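Local atomic coordinates of Chains: A (Unidentified, PDB entry 6ZM9), a protein that acts as a phage-encoded lyase on S-adenosyl methionine, probably releasing the 5'-methylthioadenosine found bound to it, and assembles as a trimer. Residues Tyr27-Arg40 and Ala93-Glu105. Numbering follows the deposited sequence. Where two conformers were deposited one is given.
Sequences YTIEDVVKDTIAIR and ALGKELREDFKQE. With PRO (proline), chain E; PO4 (phosphate ion), chain B.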
ATOM      1  N   TYR A  27     -16.966  13.119   2.547  1.00 13.49           N
ATOM      2  CA  TYR A  27     -17.291  11.729   2.277  1.00 13.08           C
ATOM      3  C   TYR A  27     -16.496  10.798   3.175  1.00 13.99           C
ATOM      4  O   TYR A  27     -15.598  11.226   3.911  1.00 14.49           O
ATOM      5  CB  TYR A  27     -17.012  11.409   0.813  1.00 13.67           C
ATOM      6  CG  TYR A  27     -17.792  12.274  -0.152  1.00 13.47           C
ATOM      7  CD1 TYR A  27     -19.158  12.093  -0.332  1.00 15.42           C
ATOM      8  CD2 TYR A  27     -17.152  13.249  -0.896  1.00 14.86           C
ATOM      9  CE1 TYR A  27     -19.871  12.879  -1.245  1.00 16.15           C
ATOM     10  CE2 TYR A  27     -17.844  14.026  -1.794  1.00 17.09           C
ATOM     11  CZ  TYR A  27     -19.201  13.849  -1.972  1.00 17.08           C
ATOM     12  OH  TYR A  27     -19.886  14.644  -2.893  1.00 21.32           O
ATOM     13  N   THR A  28     -16.853   9.509   3.108  1.00 13.82           N
ATOM     14  CA  THR A  28     -16.225   8.462   3.891  1.00 13.38           C
ATOM     15  C   THR A  28     -15.732   7.331   2.997  1.00 11.81           C
ATOM     16  O   THR A  28     -16.182   7.162   1.865  1.00 12.72           O
ATOM     17  CB  THR A  28     -17.201   7.797   4.873  1.00 15.90           C
ATOM     18  OG1 THR A  28     -18.214   7.104   4.124  1.00 18.19           O
ATOM     19  CG2 THR A  28     -17.840   8.794   5.797  1.00 19.77           C
ATOM     20  N   ILE A  29     -14.829   6.518   3.553  1.00 12.64           N
ATOM     21  CA  ILE A  29     -14.331   5.364   2.813  1.00 12.04           C
ATOM     22  C   ILE A  29     -15.474   4.444   2.404  1.00 12.46           C
ATOM     23  O   ILE A  29     -15.471   3.902   1.295  1.00 12.16           O
ATOM     24  CB  ILE A  29     -13.211   4.629   3.580  1.00 12.40           C
ATOM     25  CG1 ILE A  29     -12.714   3.434   2.762  1.00 13.29           C
ATOM     26  CG2 ILE A  29     -13.634   4.177   4.980  1.00 14.47           C
ATOM     27  CD1 ILE A  29     -11.368   2.887   3.227  1.00 15.22           C
ATOM     28  N   GLU A  30     -16.464   4.239   3.281  1.00 12.57           N
ATOM     29  CA  GLU A  30     -17.541   3.323   2.898  1.00 13.47           C
ATOM     30  C   GLU A  30     -18.324   3.837   1.699  1.00 12.44           C
ATOM     31  O   GLU A  30     -18.815   3.036   0.888  1.00 12.84           O
ATOM     32  CB  GLU A  30     -18.474   3.006   4.062  1.00 15.94           C
ATOM     33  CG  GLU A  30     -19.156   1.628   3.872  1.00 18.99           C
ATOM     34  CD  GLU A  30     -18.221   0.399   3.980  1.00 20.00           C
ATOM     35  OE1 GLU A  30     -17.018   0.528   4.328  1.00 19.87           O
ATOM     36  OE2 GLU A  30     -18.702  -0.729   3.718  1.00 24.21           O
ATOM     37  N   ASP A  31     -18.449   5.164   1.561  1.00 12.29           N
ATOM     38  CA  ASP A  31     -19.086   5.713   0.370  1.00 12.36           C
ATOM     39  C   ASP A  31     -18.330   5.274  -0.889  1.00 11.85           C
ATOM     40  O   ASP A  31     -18.939   4.913  -1.901  1.00 12.19           O
ATOM     41  CB  ASP A  31     -19.089   7.252   0.391  1.00 12.83           C
ATOM     42  CG  ASP A  31     -19.857   7.864   1.547  1.00 14.51           C
ATOM     43  OD1 ASP A  31     -20.756   7.223   2.131  1.00 15.98           O
ATOM     44  OD2 ASP A  31     -19.567   9.063   1.814  1.00 15.51           O
ATOM     45  N   VAL A  32     -16.990   5.345  -0.850  1.00 11.44           N
ATOM     46  CA  VAL A  32     -16.179   4.942  -1.992  1.00 11.71           C
ATOM     47  C   VAL A  32     -16.308   3.446  -2.255  1.00 10.96           C
ATOM     48  O   VAL A  32     -16.390   3.024  -3.413  1.00 11.41           O
ATOM     49  CB  VAL A  32     -14.717   5.385  -1.789  1.00 11.65           C
ATOM     50  CG1 VAL A  32     -13.841   4.863  -2.897  1.00 12.20           C
ATOM     51  CG2 VAL A  32     -14.639   6.903  -1.711  1.00 12.81           C
ATOM     52  N   VAL A  33     -16.329   2.627  -1.194  1.00 11.37           N
ATOM     53  CA  VAL A  33     -16.538   1.182  -1.341  1.00 11.59           C
ATOM     54  C   VAL A  33     -17.831   0.914  -2.096  1.00 11.05           C
ATOM     55  O   VAL A  33     -17.860   0.186  -3.095  1.00 12.21           O
ATOM     56  CB  VAL A  33     -16.541   0.488   0.032  1.00 12.23           C
ATOM     57  CG1 VAL A  33     -16.904  -0.990  -0.103  1.00 13.63           C
ATOM     58  CG2 VAL A  33     -15.173   0.616   0.723  1.00 13.64           C
ATOM     59  N   LYS A  34     -18.932   1.479  -1.601  1.00 11.40           N
ATOM     60  CA  LYS A  34     -20.231   1.207  -2.201  1.00 12.51           C
ATOM     61  C   LYS A  34     -20.299   1.709  -3.638  1.00 12.43           C
ATOM     62  O   LYS A  34     -20.863   1.036  -4.510  1.00 13.82           O
ATOM     63  CB  LYS A  34     -21.330   1.838  -1.347  1.00 14.31           C
ATOM     64  CG  LYS A  34     -21.554   1.202   0.030  1.00 17.53           C
ATOM     65  CD  LYS A  34     -22.623   1.977   0.806  1.00 22.66           C
ATOM     66  CE  LYS A  34     -22.786   1.463   2.208  1.00 30.03           C
ATOM     67  NZ  LYS A  34     -23.175   0.039   2.166  1.00 35.25           N
ATOM     68  N   ASP A  35     -19.779   2.907  -3.901  1.00 12.16           N
ATOM     69  CA  ASP A  35     -19.850   3.460  -5.251  1.00 12.66           C
ATOM     70  C   ASP A  35     -19.004   2.633  -6.212  1.00 12.78           C
ATOM     71  O   ASP A  35     -19.418   2.400  -7.358  1.00 13.61           O
ATOM     72  CB  ASP A  35     -19.426   4.930  -5.245  1.00 13.44           C
ATOM     73  CG  ASP A  35     -19.913   5.693  -6.455  1.00 16.55           C
ATOM     74  OD1 ASP A  35     -21.098   5.561  -6.805  1.00 19.40           O
ATOM     75  OD2 ASP A  35     -19.107   6.445  -7.039  1.00 15.66           O
ATOM     76  N   THR A  36     -17.823   2.183  -5.763  1.00 12.36           N
ATOM     77  CA  THR A  36     -16.966   1.355  -6.604  1.00 11.99           C
ATOM     78  C   THR A  36     -17.655   0.040  -6.952  1.00 12.15           C
ATOM     79  O   THR A  36     -17.600  -0.405  -8.105  1.00 13.51           O
ATOM     80  CB  THR A  36     -15.622   1.113  -5.911  1.00 12.13           C
ATOM     81  OG1 THR A  36     -14.931   2.358  -5.739  1.00 12.49           O
ATOM     82  CG2 THR A  36     -14.737   0.186  -6.724  1.00 14.24           C
ATOM     83  N   ILE A  37     -18.295  -0.606  -5.973  1.00 12.25           N
ATOM     84  CA  ILE A  37     -19.013  -1.850  -6.248  1.00 13.44           C
ATOM     85  C   ILE A  37     -20.066  -1.616  -7.322  1.00 13.10           C
ATOM     86  O   ILE A  37     -20.205  -2.398  -8.271  1.00 15.64           O
ATOM     87  CB  ILE A  37     -19.655  -2.415  -4.966  1.00 14.27           C
ATOM     88  CG1 ILE A  37     -18.602  -2.927  -3.989  1.00 14.62           C
ATOM     89  CG2 ILE A  37     -20.675  -3.524  -5.326  1.00 16.95           C
ATOM     90  CD1 ILE A  37     -19.159  -3.211  -2.612  1.00 16.42           C
ATOM     91  N   ALA A  38     -20.832  -0.532  -7.180  1.00 14.07           N
ATOM     92  CA  ALA A  38     -21.905  -0.239  -8.119  1.00 14.76           C
ATOM     93  C   ALA A  38     -21.374   0.014  -9.523  1.00 14.46           C
ATOM     94  O   ALA A  38     -21.936  -0.480 -10.501  1.00 16.58           O
ATOM     95  CB  ALA A  38     -22.695   0.969  -7.609  1.00 16.27           C
ATOM     96  N   ILE A  39     -20.290   0.772  -9.645  1.00 14.60           N
ATOM     97  CA  ILE A  39     -19.727   1.071 -10.953  1.00 13.93           C
ATOM     98  C   ILE A  39     -19.207  -0.204 -11.606  1.00 15.28           C
ATOM     99  O   ILE A  39     -19.448  -0.463 -12.793  1.00 16.52           O
ATOM    100  CB  ILE A  39     -18.610   2.118 -10.821  1.00 13.98           C
ATOM    101  CG1 ILE A  39     -19.167   3.480 -10.429  1.00 13.66           C
ATOM    102  CG2 ILE A  39     -17.837   2.221 -12.111  1.00 16.11           C
ATOM    103  CD1 ILE A  39     -18.140   4.434  -9.858  1.00 13.97           C
ATOM    104  N   ARG A  40     -18.468  -1.012 -10.846  1.00 14.22           N
ATOM    105  CA  ARG A  40     -17.858  -2.212 -11.405  1.00 15.34           C
ATOM    106  C   ARG A  40     -18.912  -3.242 -11.787  1.00 17.52           C
ATOM    107  O   ARG A  40     -18.765  -3.933 -12.802  1.00 19.66           O
ATOM    108  CB  ARG A  40     -16.792  -2.764 -10.450  1.00 17.37           C
ATOM    109  CG  ARG A  40     -15.674  -1.737 -10.199  1.00 18.00           C
ATOM    110  CD  ARG A  40     -14.464  -2.331  -9.534  1.00 18.77           C
ATOM    111  NE  ARG A  40     -13.590  -2.933 -10.531  1.00 22.91           N
ATOM    112  CZ  ARG A  40     -12.686  -3.864 -10.268  1.00 25.01           C
ATOM    113  NH1 ARG A  40     -12.537  -4.313  -9.029  1.00 26.38           N
ATOM    114  NH2 ARG A  40     -11.924  -4.348 -11.238  1.00 32.56           N
ATOM    115  N   ALA A  93     -12.291   4.184 -16.735  1.00 13.97           N
ATOM    116  CA  ALA A  93     -13.686   4.580 -16.615  1.00 14.10           C
ATOM    117  C   ALA A  93     -14.112   4.648 -15.154  1.00 12.61           C
ATOM    118  O   ALA A  93     -14.877   5.533 -14.762  1.00 14.01           O
ATOM    119  CB  ALA A  93     -14.573   3.602 -17.386  1.00 15.31           C
ATOM    120  N   LEU A  94     -13.639   3.700 -14.342  1.00 12.71           N
ATOM    121  CA  LEU A  94     -13.924   3.742 -12.915  1.00 12.06           C
ATOM    122  C   LEU A  94     -13.381   5.018 -12.284  1.00 12.62           C
ATOM    123  O   LEU A  94     -14.079   5.699 -11.529  1.00 12.20           O
ATOM    124  CB  LEU A  94     -13.338   2.496 -12.251  1.00 13.16           C
ATOM    125  CG  LEU A  94     -13.338   2.453 -10.718  1.00 12.57           C
ATOM    126  CD1 LEU A  94     -14.743   2.505 -10.121  1.00 13.67           C
ATOM    127  CD2 LEU A  94     -12.609   1.194 -10.253  1.00 14.78           C
ATOM    128  N   GLY A  95     -12.114   5.342 -12.563  1.00 12.07           N
ATOM    129  CA  GLY A  95     -11.539   6.562 -12.011  1.00 12.56           C
ATOM    130  C   GLY A  95     -12.283   7.814 -12.441  1.00 12.02           C
ATOM    131  O   GLY A  95     -12.497   8.725 -11.635  1.00 12.39           O
ATOM    132  N   LYS A  96     -12.676   7.880 -13.722  1.00 11.90           N
ATOM    133  CA  LYS A  96     -13.401   9.047 -14.210  1.00 13.12           C
ATOM    134  C   LYS A  96     -14.746   9.184 -13.520  1.00 12.58           C
ATOM    135  O   LYS A  96     -15.148  10.293 -13.149  1.00 13.47           O
ATOM    136  CB  LYS A  96     -13.596   8.958 -15.721  1.00 16.12           C
ATOM    137  CG  LYS A  96     -12.354   9.263 -16.498  1.00 24.48           C
ATOM    138  CD  LYS A  96     -12.661   9.458 -17.969  1.00 32.41           C
ATOM    139  CE  LYS A  96     -11.813  10.598 -18.547  1.00 40.08           C
ATOM    140  NZ  LYS A  96     -12.560  11.526 -19.456  1.00 45.22           N
ATOM    141  N   GLU A  97     -15.443   8.072 -13.284  1.00 12.12           N
ATOM    142  CA  GLU A  97     -16.739   8.172 -12.622  1.00 12.02           C
ATOM    143  C   GLU A  97     -16.583   8.504 -11.139  1.00 11.69           C
ATOM    144  O   GLU A  97     -17.376   9.273 -10.588  1.00 12.67           O
ATOM    145  CB  GLU A  97     -17.564   6.913 -12.824  1.00 14.44           C
ATOM    146  CG  GLU A  97     -19.008   7.096 -12.355  1.00 16.48           C
ATOM    147  CD  GLU A  97     -19.777   8.163 -13.143  1.00 19.08           C
ATOM    148  OE1 GLU A  97     -19.786   8.083 -14.387  1.00 22.53           O
ATOM    149  OE2 GLU A  97     -20.369   9.087 -12.523  1.00 19.98           O
ATOM    150  N   LEU A  98     -15.570   7.937 -10.470  1.00 11.24           N
ATOM    151  CA  LEU A  98     -15.320   8.305  -9.076  1.00 11.26           C
ATOM    152  C   LEU A  98     -15.034   9.796  -8.939  1.00 11.31           C
ATOM    153  O   LEU A  98     -15.487  10.431  -7.982  1.00 12.75           O
ATOM    154  CB  LEU A  98     -14.155   7.489  -8.509  1.00 11.70           C
ATOM    155  CG  LEU A  98     -14.475   6.016  -8.248  1.00 11.55           C
ATOM    156  CD1 LEU A  98     -13.185   5.248  -8.002  1.00 13.31           C
ATOM    157  CD2 LEU A  98     -15.463   5.816  -7.112  1.00 13.45           C
ATOM    158  N   ARG A  99     -14.283  10.371  -9.885  1.00 10.99           N
ATOM    159  CA  ARG A  99     -14.002  11.801  -9.807  1.00 11.07           C
ATOM    160  C   ARG A  99     -15.297  12.607  -9.816  1.00 12.39           C
ATOM    161  O   ARG A  99     -15.468  13.538  -9.025  1.00 13.65           O
ATOM    162  CB  ARG A  99     -13.100  12.259 -10.959  1.00 12.03           C
ATOM    163  CG  ARG A  99     -12.630  13.718 -10.767  1.00 12.89           C
ATOM    164  CD  ARG A  99     -12.615  14.565 -12.018  1.00 13.66           C
ATOM    165  NE  ARG A  99     -13.900  14.605 -12.713  1.00 14.37           N
ATOM    166  CZ  ARG A  99     -14.954  15.347 -12.361  1.00 12.69           C
ATOM    167  NH1 ARG A  99     -14.924  16.143 -11.296  1.00 13.66           N
ATOM    168  NH2 ARG A  99     -16.062  15.273 -13.085  1.00 13.89           N
ATOM    169  N   GLU A 100     -16.208  12.279 -10.742  1.00 11.81           N
ATOM    170  CA  GLU A 100     -17.490  12.970 -10.802  1.00 12.32           C
ATOM    171  C   GLU A 100     -18.302  12.727  -9.535  1.00 13.28           C
ATOM    172  O   GLU A 100     -18.865  13.657  -8.946  1.00 13.76           O
ATOM    173  CB  GLU A 100     -18.283  12.469 -12.007  1.00 13.88           C
ATOM    174  CG  GLU A 100     -19.726  12.978 -11.988  1.00 13.67           C
ATOM    175  CD  GLU A 100     -20.581  12.528 -13.161  1.00 15.57           C
ATOM    176  OE1 GLU A 100     -20.041  12.324 -14.262  1.00 19.07           O
ATOM    177  OE2 GLU A 100     -21.817  12.391 -13.001  1.00 16.62           O
ATOM    178  N   ASP A 101     -18.403  11.462  -9.118  1.00 12.77           N
ATOM    179  CA  ASP A 101     -19.327  11.112  -8.050  1.00 12.96           C
ATOM    180  C   ASP A 101     -18.934  11.771  -6.737  1.00 12.71           C
ATOM    181  O   ASP A 101     -19.798  12.042  -5.893  1.00 13.97           O
ATOM    182  CB  ASP A 101     -19.379   9.596  -7.865  1.00 12.72           C
ATOM    183  CG  ASP A 101     -19.948   8.871  -9.078  1.00 13.29           C
ATOM    184  OD1 ASP A 101     -20.314   9.528 -10.078  1.00 15.97           O
ATOM    185  OD2 ASP A 101     -19.995   7.630  -9.030  1.00 15.95           O
ATOM    186  N   PHE A 102     -17.639  11.992  -6.527  1.00 12.53           N
ATOM    187  CA  PHE A 102     -17.140  12.609  -5.306  1.00 13.01           C
ATOM    188  C   PHE A 102     -16.727  14.058  -5.515  1.00 13.09           C
ATOM    189  O   PHE A 102     -16.144  14.661  -4.613  1.00 14.69           O
ATOM    190  CB  PHE A 102     -16.090  11.705  -4.663  1.00 13.06           C
ATOM    191  CG  PHE A 102     -16.690  10.414  -4.189  1.00 11.52           C
ATOM    192  CD1 PHE A 102     -17.491  10.396  -3.063  1.00 14.07           C
ATOM    193  CD2 PHE A 102     -16.587   9.258  -4.938  1.00 10.94           C
ATOM    194  CE1 PHE A 102     -18.112   9.239  -2.650  1.00 14.38           C
ATOM    195  CE2 PHE A 102     -17.223   8.083  -4.522  1.00 12.61           C
ATOM    196  CZ  PHE A 102     -17.978   8.079  -3.379  1.00 13.36           C
ATOM    197  N   LYS A 103     -17.104  14.650  -6.649  1.00 13.12           N
ATOM    198  CA  LYS A 103     -16.947  16.086  -6.876  1.00 14.47           C
ATOM    199  C   LYS A 103     -15.494  16.521  -6.735  1.00 14.39           C
ATOM    200  O   LYS A 103     -15.201  17.599  -6.204  1.00 17.00           O
ATOM    201  CB  LYS A 103     -17.862  16.903  -5.962  1.00 16.40           C
ATOM    202  CG  LYS A 103     -19.330  16.581  -6.139  1.00 18.13           C
ATOM    203  CD  LYS A 103     -20.169  17.462  -5.229  1.00 23.55           C
ATOM    204  CE  LYS A 103     -21.647  17.244  -5.374  1.00 32.00           C
ATOM    205  NZ  LYS A 103     -22.366  18.154  -4.430  1.00 37.26           N
ATOM    206  N   GLN A 104     -14.581  15.680  -7.219  1.00 13.22           N
ATOM    207  CA  GLN A 104     -13.155  15.888  -7.004  1.00 13.49           C
ATOM    208  C   GLN A 104     -12.486  16.674  -8.124  1.00 13.02           C
ATOM    209  O   GLN A 104     -12.833  16.551  -9.298  1.00 13.45           O
ATOM    210  CB  GLN A 104     -12.446  14.535  -6.876  1.00 12.86           C
ATOM    211  CG  GLN A 104     -12.906  13.744  -5.675  1.00 13.47           C
ATOM    212  CD  GLN A 104     -12.506  14.425  -4.400  1.00 14.08           C
ATOM    213  OE1 GLN A 104     -11.319  14.541  -4.099  1.00 15.23           O
ATOM    214  NE2 GLN A 104     -13.485  14.895  -3.646  1.00 14.61           N
ATOM    215  N   GLU A 105     -11.460  17.437  -7.745  1.00 13.44           N
ATOM    216  CA  GLU A 105     -10.648  18.136  -8.732  1.00 14.69           C
ATOM    217  C   GLU A 105      -9.779  17.163  -9.515  1.00 13.26           C
ATOM    218  O   GLU A 105      -9.590  17.325 -10.728  1.00 15.43           O
ATOM    219  CB  GLU A 105      -9.757  19.199  -8.091  0.65 16.85           C
ATOM    220  CG  GLU A 105      -9.073  20.042  -9.156  0.65 22.77           C
ATOM    221  CD  GLU A 105      -8.134  21.088  -8.606  0.65 25.86           C
ATOM    222  OE1 GLU A 105      -7.190  20.744  -7.868  0.65 28.95           O
ATOM    223  OE2 GLU A 105      -8.337  22.264  -8.947  0.65 27.51           O
TER
HETATM  224  N   PRO E 204     -10.024  16.320  -2.550  0.84 20.08           N
HETATM  225  CA  PRO E 204     -10.168  17.774  -2.628  0.84 20.00           C
HETATM  226  C   PRO E 204     -10.974  18.240  -3.827  0.84 18.37           C
HETATM  227  O   PRO E 204     -11.612  19.301  -3.781  0.84 20.12           O
HETATM  228  CB  PRO E 204      -8.724  18.242  -2.787  0.84 30.13           C
HETATM  229  CG  PRO E 204      -8.012  17.005  -3.373  0.84 27.28           C
HETATM  230  CD  PRO E 204      -8.934  15.859  -3.419  0.84 26.12           C
HETATM  231  OXT PRO E 204     -10.973  17.580  -4.865  0.84 18.14           O
HETATM  232  P   PO4 B 201     -18.627  17.091 -11.038  0.50 14.69           P
HETATM  233  O1  PO4 B 201     -17.344  17.875 -10.845  0.50 17.93           O
HETATM  234  O2  PO4 B 201     -19.695  18.133 -11.318  0.50 17.58           O
HETATM  235  O3  PO4 B 201     -18.462  16.163 -12.214  0.50 14.47           O
HETATM  236  O4  PO4 B 201     -18.952  16.288  -9.789  0.50 16.55           O
HETATM  237  O   HOH W   1     -21.011  17.132  -1.810  1.00 32.68           O
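Phe102 drives its ring edge into the face of Tyr27, a T-shaped pair with ring planes close to a right angle and centroids 4.8 Å apart; Phe102 CD1 stands over the centre of the tyrosine ring. One face of the phenyl ring takes Val32 CG2 in a CH-pi contact, while Asp31 O lies at its edge, 3.6 Å from Phe102 CZ. Further along, Asp35 and Asp101 bring their carboxylates together with planes 59° apart and only 2.5 Å between Asp35 OD2 and Asp101 OD2, a spacing that probably means one of the two acids holds a proton. Asp101 OD1 lies equally close to Glu97 OE2, so this acidic cluster is probably partly protonated. Ile39 then fits as a knob into the hole formed by Leu94, Glu97, Leu98 and Asp101. Ile39 holds CG1 anti to its carbonyl carbon (chi1 -69°), which carries CD1 to 3.8 Å from Glu97 CG, while its CG2 meets Leu94 CD1 at 3.7 Å. These contacts join helices 29-43 and 84-101 on one face of the antiparallel sheet; the segments 29-40 and 93-101 approach to 10.4 Å between axes, their directions 134° apart. Thr36 and Leu98 both rest on Ile74, and Leu94 on Ile15. A capping box of Thr28 and Asp31 starts the first helix just after Tyr27. The second ends in a Schellman motif with Lys103 at C-prime, and a water bridges Lys103 NZ to Tyr27 OH. Beyond this turn, Gln104 NE2 donates almost straight to Phe102 O, tying the aromatic contact to the proline pocket, where Glu105 N binds the ligand's OXT at 2.9 Å.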